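Local coordinates for protein Dr hemagglutinin structural subunit (Escherichia coli, PDB 1UT1) that forms the adhesive fimbrial subunit of uropathogenic strains, binding the Dr blood group antigen and mediating attachment to the upper urinary tract, at residues Thr17-Gln29 with Val37-Ile50. The protein carries 3 engineered substitutions. Residues are numbered along the deposited sequence; the frame is centred on the assembly and turned at random.
Engineered in segment 17-29: Lys-27 (natural residue Glu). With SO4 (sulfate ion), chain G; SO4 (sulfate ion), chain O; EDO (1,2-ethanediol), chain J; EDO (1,2-ethanediol), chain H.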
ATOM      1  N   THR A  17      -3.954  11.651  -6.081  1.00 12.16           N
ATOM      2  CA  THR A  17      -3.673  10.656  -7.093  1.00 12.34           C
ATOM      3  C   THR A  17      -4.627   9.476  -6.999  1.00 16.11           C
ATOM      4  O   THR A  17      -4.865   8.924  -5.900  1.00 15.41           O
ATOM      5  CB  THR A  17      -2.226  10.152  -6.910  1.00 18.21           C
ATOM      6  OG1 THR A  17      -1.327  11.255  -7.097  1.00 18.56           O
ATOM      7  CG2 THR A  17      -1.876   9.017  -7.907  1.00 15.32           C
ATOM      8  N   GLY A  18      -5.188   9.111  -8.144  1.00 12.37           N
ATOM      9  CA  GLY A  18      -6.072   7.957  -8.238  1.00 12.43           C
ATOM     10  C   GLY A  18      -5.323   6.832  -8.973  1.00 14.57           C
ATOM     11  O   GLY A  18      -4.730   7.055 -10.039  1.00 13.96           O
ATOM     12  N   THR A  19      -5.382   5.622  -8.420  1.00 10.39           N
ATOM     13  CA  THR A  19      -4.720   4.489  -9.032  1.00  9.69           C
ATOM     14  C   THR A  19      -5.776   3.463  -9.425  1.00 16.63           C
ATOM     15  O   THR A  19      -6.556   3.028  -8.574  1.00 19.71           O
ATOM     16  CB  THR A  19      -3.725   3.875  -8.035  0.65 19.48           C
ATOM     17  OG1 THR A  19      -2.780   4.882  -7.622  0.65 11.90           O
ATOM     18  CG2 THR A  19      -2.985   2.691  -8.658  0.65 19.63           C
ATOM     19  N   THR A  20      -5.838   3.143 -10.723  1.00 10.32           N
ATOM     20  CA  THR A  20      -6.788   2.164 -11.276  1.00  9.91           C
ATOM     21  C   THR A  20      -6.026   0.880 -11.529  1.00 13.98           C
ATOM     22  O   THR A  20      -5.007   0.883 -12.213  1.00 12.79           O
ATOM     23  CB  THR A  20      -7.379   2.680 -12.617  1.00 16.63           C
ATOM     24  OG1 THR A  20      -8.160   3.865 -12.359  1.00 12.62           O
ATOM     25  CG2 THR A  20      -8.275   1.604 -13.283  1.00 17.21           C
ATOM     26  N   LYS A  21      -6.461  -0.194 -10.888  1.00 12.01           N
ATOM     27  CA  LYS A  21      -5.740  -1.453 -10.921  1.00 10.40           C
ATOM     28  C   LYS A  21      -6.610  -2.539 -11.500  1.00 16.50           C
ATOM     29  O   LYS A  21      -7.856  -2.546 -11.311  1.00 14.89           O
ATOM     30  CB  LYS A  21      -5.349  -1.849  -9.505  1.00 13.63           C
ATOM     31  CG  LYS A  21      -4.314  -0.917  -8.880  1.00 20.82           C
ATOM     32  CD  LYS A  21      -3.824  -1.472  -7.535  1.00 27.57           C
ATOM     33  CE  LYS A  21      -3.047  -0.414  -6.741  1.00 39.80           C
ATOM     34  NZ  LYS A  21      -3.298  -0.506  -5.264  1.00 47.53           N
ATOM     35  N   LEU A  22      -5.966  -3.480 -12.182  1.00 10.36           N
ATOM     36  CA  LEU A  22      -6.693  -4.600 -12.746  1.00 10.45           C
ATOM     37  C   LEU A  22      -5.747  -5.786 -12.785  1.00 11.64           C
ATOM     38  O   LEU A  22      -4.658  -5.661 -13.274  1.00 11.75           O
ATOM     39  CB  LEU A  22      -7.164  -4.261 -14.198  1.00 11.39           C
ATOM     40  CG  LEU A  22      -7.757  -5.442 -14.971  1.00 16.41           C
ATOM     41  CD1 LEU A  22      -9.040  -5.834 -14.372  1.00 17.23           C
ATOM     42  CD2 LEU A  22      -7.913  -5.135 -16.467  1.00 19.90           C
ATOM     43  N   THR A  23      -6.195  -6.942 -12.309  1.00 10.74           N
ATOM     44  CA  THR A  23      -5.449  -8.171 -12.493  1.00 10.61           C
ATOM     45  C   THR A  23      -6.085  -8.942 -13.652  1.00 12.68           C
ATOM     46  O   THR A  23      -7.302  -9.188 -13.667  1.00 12.43           O
ATOM     47  CB  THR A  23      -5.454  -9.027 -11.223  1.00 13.85           C
ATOM     48  OG1 THR A  23      -4.745  -8.323 -10.188  1.00 14.47           O
ATOM     49  CG2 THR A  23      -4.794 -10.377 -11.494  1.00 11.76           C
ATOM     50  N   VAL A  24      -5.256  -9.300 -14.628  1.00  9.90           N
ATOM     51  CA  VAL A  24      -5.704 -10.026 -15.817  1.00  7.93           C
ATOM     52  C   VAL A  24      -5.334 -11.508 -15.613  1.00 11.08           C
ATOM     53  O   VAL A  24      -4.234 -11.818 -15.155  1.00 11.35           O
ATOM     54  CB  VAL A  24      -5.010  -9.479 -17.093  1.00 11.39           C
ATOM     55  CG1 VAL A  24      -5.358 -10.355 -18.353  1.00 12.06           C
ATOM     56  CG2 VAL A  24      -5.449  -8.023 -17.322  1.00 10.07           C
ATOM     57  N   THR A  25      -6.288 -12.394 -15.857  1.00  8.98           N
ATOM     58  CA  THR A  25      -6.044 -13.816 -15.686  1.00 11.92           C
ATOM     59  C   THR A  25      -6.379 -14.623 -16.944  1.00 15.27           C
ATOM     60  O   THR A  25      -6.926 -14.079 -17.931  1.00 12.62           O
ATOM     61  CB  THR A  25      -6.881 -14.372 -14.515  1.00 13.27           C
ATOM     62  OG1 THR A  25      -8.248 -14.578 -14.930  1.00 12.07           O
ATOM     63  CG2 THR A  25      -6.841 -13.418 -13.320  1.00  8.24           C
ATOM     64  N   GLU A  26      -6.135 -15.940 -16.865  1.00 12.34           N
ATOM     65  CA  GLU A  26      -6.624 -16.853 -17.896  1.00 12.01           C
ATOM     66  C   GLU A  26      -8.041 -17.285 -17.469  1.00 16.43           C
ATOM     67  O   GLU A  26      -8.531 -16.860 -16.428  1.00 15.26           O
ATOM     68  CB  GLU A  26      -5.718 -18.083 -17.990  1.00 12.06           C
ATOM     69  CG  GLU A  26      -4.347 -17.804 -18.515  0.50 12.95           C
ATOM     70  CD  GLU A  26      -3.645 -19.064 -18.958  0.50 15.25           C
ATOM     71  OE1 GLU A  26      -4.211 -20.158 -18.761  0.50 16.16           O
ATOM     72  OE2 GLU A  26      -2.506 -18.961 -19.454  0.50 16.97           O
ATOM     73  N   LYS A  27      -8.685 -18.148 -18.252  1.00 13.40           N
ATOM     74  CA  LYS A  27     -10.020 -18.654 -17.894  1.00 13.85           C
ATOM     75  C   LYS A  27     -10.021 -19.418 -16.545  1.00 15.88           C
ATOM     76  O   LYS A  27     -10.957 -19.284 -15.757  1.00 18.16           O
ATOM     77  CB  LYS A  27     -10.549 -19.575 -19.014  1.00 20.41           C
ATOM     78  CG  LYS A  27     -11.225 -18.864 -20.173  1.00 59.28           C
ATOM     79  CD  LYS A  27     -11.639 -19.852 -21.243  1.00 78.46           C
ATOM     80  CE  LYS A  27     -10.659 -19.829 -22.446  1.00 95.40           C
ATOM     81  NZ  LYS A  27     -10.932 -20.934 -23.411  1.00108.08           N
ATOM     82  N   CYS A  28      -8.987 -20.234 -16.301  1.00 13.04           N
ATOM     83  CA  CYS A  28      -8.855 -20.915 -14.981  1.00 14.08           C
ATOM     84  C   CYS A  28      -8.236 -19.857 -14.089  1.00 15.12           C
ATOM     85  O   CYS A  28      -7.105 -19.434 -14.322  1.00 15.79           O
ATOM     86  CB  CYS A  28      -7.922 -22.119 -15.078  1.00 15.19           C
ATOM     87  SG  CYS A  28      -7.358 -22.824 -13.465  1.00 19.37           S
ATOM     88  N   GLN A  29      -9.063 -19.304 -13.211  1.00 13.71           N
ATOM     89  CA  GLN A  29      -8.724 -18.112 -12.437  1.00 12.81           C
ATOM     90  C   GLN A  29      -8.754 -18.469 -10.958  1.00 16.54           C
ATOM     91  O   GLN A  29      -9.785 -18.896 -10.452  1.00 17.97           O
ATOM     92  CB  GLN A  29      -9.803 -17.057 -12.737  1.00 13.80           C
ATOM     93  CG  GLN A  29      -9.654 -15.727 -12.033  1.00 19.57           C
ATOM     94  CD  GLN A  29     -10.813 -14.787 -12.360  1.00 32.43           C
ATOM     95  OE1 GLN A  29     -11.880 -14.914 -11.781  1.00 25.11           O
ATOM     96  NE2 GLN A  29     -10.632 -13.911 -13.375  1.00 21.85           N
ATOM     97  N   VAL A  37     -10.230  -6.317  -8.094  1.00 25.91           N
ATOM     98  CA  VAL A  37     -10.710  -6.242  -9.463  1.00 24.94           C
ATOM     99  C   VAL A  37      -9.875  -7.154 -10.378  1.00 25.44           C
ATOM    100  O   VAL A  37      -8.712  -6.843 -10.676  1.00 20.27           O
ATOM    101  CB  VAL A  37     -10.625  -4.810 -10.008  1.00 29.57           C
ATOM    102  CG1 VAL A  37     -11.238  -4.726 -11.400  1.00 30.28           C
ATOM    103  CG2 VAL A  37     -11.290  -3.831  -9.067  1.00 30.28           C
ATOM    104  N   ALA A  38     -10.497  -8.230 -10.867  1.00 21.53           N
ATOM    105  CA  ALA A  38      -9.822  -9.139 -11.802  1.00 20.18           C
ATOM    106  C   ALA A  38     -10.720  -9.444 -12.995  1.00 22.38           C
ATOM    107  O   ALA A  38     -11.936  -9.554 -12.835  1.00 22.25           O
ATOM    108  CB  ALA A  38      -9.447 -10.433 -11.104  1.00 20.67           C
ATOM    109  N   LYS A  39     -10.113  -9.623 -14.173  1.00 13.71           N
ATOM    110  CA  LYS A  39     -10.842 -10.052 -15.385  1.00 11.32           C
ATOM    111  C   LYS A  39     -10.012 -11.130 -16.062  1.00 15.62           C
ATOM    112  O   LYS A  39      -8.764 -11.050 -16.055  1.00 13.83           O
ATOM    113  CB  LYS A  39     -10.951  -8.894 -16.393  1.00 12.80           C
ATOM    114  CG  LYS A  39     -11.923  -7.785 -16.029  1.00 17.14           C
ATOM    115  CD  LYS A  39     -12.082  -6.859 -17.239  1.00 27.73           C
ATOM    116  CE  LYS A  39     -12.528  -5.462 -16.839  1.00 36.07           C
ATOM    117  NZ  LYS A  39     -13.980  -5.434 -16.527  1.00 28.07           N
ATOM    118  N   THR A  40     -10.668 -12.033 -16.801  1.00 12.48           N
ATOM    119  CA  THR A  40      -9.906 -12.943 -17.665  1.00 11.58           C
ATOM    120  C   THR A  40      -9.503 -12.081 -18.888  1.00 14.16           C
ATOM    121  O   THR A  40     -10.132 -11.064 -19.183  1.00 14.51           O
ATOM    122  CB  THR A  40     -10.777 -14.103 -18.191  1.00 15.71           C
ATOM    123  OG1 THR A  40     -11.787 -13.561 -19.060  1.00 18.74           O
ATOM    124  CG2 THR A  40     -11.428 -14.889 -17.025  1.00 16.29           C
ATOM    125  N   ARG A  41      -8.523 -12.525 -19.647  1.00 12.22           N
ATOM    126  CA  ARG A  41      -8.123 -11.730 -20.799  1.00 13.19           C
ATOM    127  C   ARG A  41      -9.220 -11.745 -21.867  1.00 15.92           C
ATOM    128  O   ARG A  41      -9.410 -10.770 -22.544  1.00 13.53           O
ATOM    129  CB  ARG A  41      -6.784 -12.180 -21.368  1.00 17.89           C
ATOM    130  CG  ARG A  41      -6.655 -13.676 -21.570  1.00 24.74           C
ATOM    131  CD  ARG A  41      -5.251 -14.019 -22.049  1.00 30.02           C
ATOM    132  NE  ARG A  41      -5.082 -15.453 -22.242  1.00 34.54           N
ATOM    133  CZ  ARG A  41      -3.918 -16.032 -22.519  1.00 61.93           C
ATOM    134  NH1 ARG A  41      -2.812 -15.295 -22.605  1.00 52.03           N
ATOM    135  NH2 ARG A  41      -3.843 -17.350 -22.638  1.00 55.84           N
ATOM    136  N   GLY A  42     -10.052 -12.779 -21.856  1.00 15.85           N
ATOM    137  CA  GLY A  42     -11.192 -12.854 -22.780  1.00 15.02           C
ATOM    138  C   GLY A  42     -12.222 -11.758 -22.518  1.00 19.87           C
ATOM    139  O   GLY A  42     -13.038 -11.462 -23.389  1.00 20.12           O
ATOM    140  N   GLN A  43     -12.203 -11.172 -21.311  1.00 16.34           N
ATOM    141  CA  GLN A  43     -13.140 -10.104 -20.938  1.00 13.74           C
ATOM    142  C   GLN A  43     -12.628  -8.727 -21.367  1.00 15.32           C
ATOM    143  O   GLN A  43     -13.303  -7.716 -21.167  1.00 12.42           O
ATOM    144  CB  GLN A  43     -13.365 -10.097 -19.439  1.00 14.71           C
ATOM    145  CG  GLN A  43     -14.261 -11.209 -18.950  1.00 21.33           C
ATOM    146  CD  GLN A  43     -14.501 -11.110 -17.464  1.00 34.71           C
ATOM    147  OE1 GLN A  43     -15.520 -10.565 -17.005  1.00 29.22           O
ATOM    148  NE2 GLN A  43     -13.498 -11.486 -16.706  1.00 14.43           N
ATOM    149  N   LEU A  44     -11.406  -8.696 -21.910  1.00 13.62           N
ATOM    150  CA  LEU A  44     -10.807  -7.467 -22.370  1.00 12.06           C
ATOM    151  C   LEU A  44     -11.268  -7.121 -23.778  1.00 14.29           C
ATOM    152  O   LEU A  44     -10.465  -6.897 -24.662  1.00 13.18           O
ATOM    153  CB  LEU A  44      -9.281  -7.511 -22.262  1.00 11.49           C
ATOM    154  CG  LEU A  44      -8.783  -7.813 -20.826  1.00 14.45           C
ATOM    155  CD1 LEU A  44      -7.241  -7.958 -20.853  1.00 17.51           C
ATOM    156  CD2 LEU A  44      -9.196  -6.681 -19.891  1.00 15.78           C
ATOM    157  N   THR A  45     -12.588  -7.056 -23.941  1.00 12.30           N
ATOM    158  CA  THR A  45     -13.194  -6.727 -25.227  1.00 11.68           C
ATOM    159  C   THR A  45     -13.230  -5.208 -25.438  1.00 14.36           C
ATOM    160  O   THR A  45     -12.915  -4.422 -24.531  1.00 11.02           O
ATOM    161  CB  THR A  45     -14.598  -7.317 -25.324  1.00 18.04           C
ATOM    162  OG1 THR A  45     -15.424  -6.757 -24.292  1.00 16.24           O
ATOM    163  CG2 THR A  45     -14.538  -8.843 -25.158  1.00 18.31           C
ATOM    164  N   ASP A  46     -13.500  -4.791 -26.673  1.00 11.12           N
ATOM    165  CA  ASP A  46     -13.463  -3.370 -27.003  1.00 10.99           C
ATOM    166  C   ASP A  46     -14.464  -2.583 -26.146  1.00 13.87           C
ATOM    167  O   ASP A  46     -15.640  -2.980 -26.009  1.00 11.92           O
ATOM    168  CB  ASP A  46     -13.763  -3.161 -28.476  1.00 11.75           C
ATOM    169  CG  ASP A  46     -13.542  -1.720 -28.925  1.00 17.05           C
ATOM    170  OD1 ASP A  46     -14.096  -1.348 -29.994  1.00 18.24           O
ATOM    171  OD2 ASP A  46     -12.774  -0.986 -28.275  1.00 14.64           O
ATOM    172  N   ALA A  47     -13.969  -1.509 -25.538  1.00 11.05           N
ATOM    173  CA  ALA A  47     -14.750  -0.657 -24.625  1.00 12.47           C
ATOM    174  C   ALA A  47     -15.120  -1.273 -23.269  1.00 14.51           C
ATOM    175  O   ALA A  47     -15.934  -0.697 -22.514  1.00 13.30           O
ATOM    176  CB  ALA A  47     -16.002  -0.060 -25.343  1.00 13.84           C
ATOM    177  N   ALA A  48     -14.558  -2.442 -22.937  1.00 11.22           N
ATOM    178  CA  ALA A  48     -14.864  -3.044 -21.647  1.00 10.60           C
ATOM    179  C   ALA A  48     -14.406  -2.077 -20.568  1.00 13.85           C
ATOM    180  O   ALA A  48     -13.322  -1.497 -20.662  1.00 11.01           O
ATOM    181  CB  ALA A  48     -14.190  -4.350 -21.487  1.00 11.56           C
ATOM    182  N   PRO A  49     -15.225  -1.894 -19.541  0.65  9.09           N
ATOM    183  CA  PRO A  49     -14.874  -0.920 -18.509  1.00  8.79           C
ATOM    184  C   PRO A  49     -13.819  -1.476 -17.579  1.00 10.86           C
ATOM    185  O   PRO A  49     -13.869  -2.626 -17.178  1.00 12.83           O
ATOM    186  CB  PRO A  49     -16.200  -0.722 -17.758  0.65  9.83           C
ATOM    187  CG  PRO A  49     -16.904  -2.082 -17.912  0.65 11.58           C
ATOM    188  CD  PRO A  49     -16.457  -2.659 -19.211  0.65  8.60           C
ATOM    189  N   ILE A  50     -12.808  -0.668 -17.321  1.00  9.50           N
ATOM    190  CA  ILE A  50     -11.776  -1.021 -16.337  1.00  9.48           C
ATOM    191  C   ILE A  50     -12.210  -0.485 -14.982  1.00 14.20           C
ATOM    192  O   ILE A  50     -12.247  -1.233 -14.010  1.00 14.63           O
ATOM    193  CB  ILE A  50     -10.401  -0.493 -16.730  1.00 12.79           C
ATOM    194  CG1 ILE A  50      -9.955  -1.103 -18.070  0.65 13.99           C
ATOM    195  CG2 ILE A  50      -9.355  -0.855 -15.637  1.00 14.99           C
ATOM    196  CD1 ILE A  50      -9.703  -2.587 -18.009  0.65 17.39           C
TER
HETATM  197  S   SO4 G1140      -7.395 -18.374 -21.735  1.00 53.60           S
HETATM  198  O1  SO4 G1140      -7.704 -17.040 -21.121  1.00 53.00           O
HETATM  199  O2  SO4 G1140      -8.058 -18.602 -23.030  1.00 54.10           O
HETATM  200  O3  SO4 G1140      -5.925 -18.372 -22.048  1.00 53.01           O
HETATM  201  O4  SO4 G1140      -7.607 -19.414 -20.702  1.00 53.23           O
HETATM  202  S   SO4 O1148      -7.598   5.545  -5.130  1.00 35.14           S
HETATM  203  O1  SO4 O1148      -7.635   4.140  -4.604  1.00 35.48           O
HETATM  204  O2  SO4 O1148      -6.919   6.477  -4.212  1.00 36.56           O
HETATM  205  O3  SO4 O1148      -6.776   5.501  -6.375  1.00 37.97           O
HETATM  206  O4  SO4 O1148      -8.928   5.927  -5.558  1.00 36.59           O
HETATM  207  C1  EDO J1143     -16.231  -6.753 -18.176  1.00 41.10           C
HETATM  208  O1  EDO J1143     -16.241  -5.388 -17.768  1.00 41.64           O
HETATM  209  C2  EDO J1143     -16.218  -6.815 -19.716  1.00 40.34           C
HETATM  210  O2  EDO J1143     -17.418  -6.194 -20.231  1.00 39.26           O
HETATM  211  C1  EDO H1141      -1.226 -12.410 -12.367  1.00 25.81           C
HETATM  212  O1  EDO H1141      -1.676 -12.660 -11.044  1.00 28.10           O
HETATM  213  C2  EDO H1141      -1.724 -13.536 -13.269  1.00 20.11           C
HETATM  214  O2  EDO H1141      -3.158 -13.505 -13.326  1.00 14.65           O
HETATM  215  O   HOH W   1     -10.272  -1.182 -11.645  1.00 42.49           O
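Thr-23 to Thr-25 and Ala-38 to Thr-40 pair as parallel strands whose short axes lie 28° apart, joined by four backbone hydrogen bonds: Thr-23 N to Val-37 O (3.0 Å), Lys-39 N to Thr-23 O, Thr-25 N to Lys-39 O and Arg-41 N to Thr-25 O. Strand 16-25 is held by strand 135-147 as well. On the inner face, Leu-22 splits its methyls. With CG anti to the backbone N (chi1 171°), CD1 rests on Val-37 CG1 and Lys-39 CG, while CD2 passes Leu-44 CD2 and lies 3.5 Å from Ile-50 CD1 in the modelled conformer of Ile-50. Val-24 CG1 meets Leu-44 CD1 at 3.9 Å, and its side chain crosses that of Arg-41 at about a right angle; Leu-90 of strand 89-96 touches Leu-22, Leu-44 and Ile-50. The aliphatic chain of Lys-39 crosses Leu-22 before NZ donates to Pro-49 O (2.9 Å), tying strand 38-40 to the start of strand 49-58. On the other face Thr-25 OG1 donates to Glu-26 O (2.7 Å) and accepts from Gln-29 NE2 at 2.9 Å, which places the Gln-29 amide beside Thr-40 CG2. In its modelled conformer Glu-26 runs beside Arg-41 in a long, charge-only salt bridge (OE2 to NH2, 3.8 Å). A sulfate, probably from the crystallisation liquor, accepts at O1 from Arg-41 NE and at O4 from N of the engineered Lys-27; the approach of Arg-41 NH2 to its O3 is suspiciously short. The contact thus joins strand 38-40 and the turn at 41-48 to strand 16-25 within the predicted receptor-binding region, and the sulfate probably offsets the Arg-41 charge.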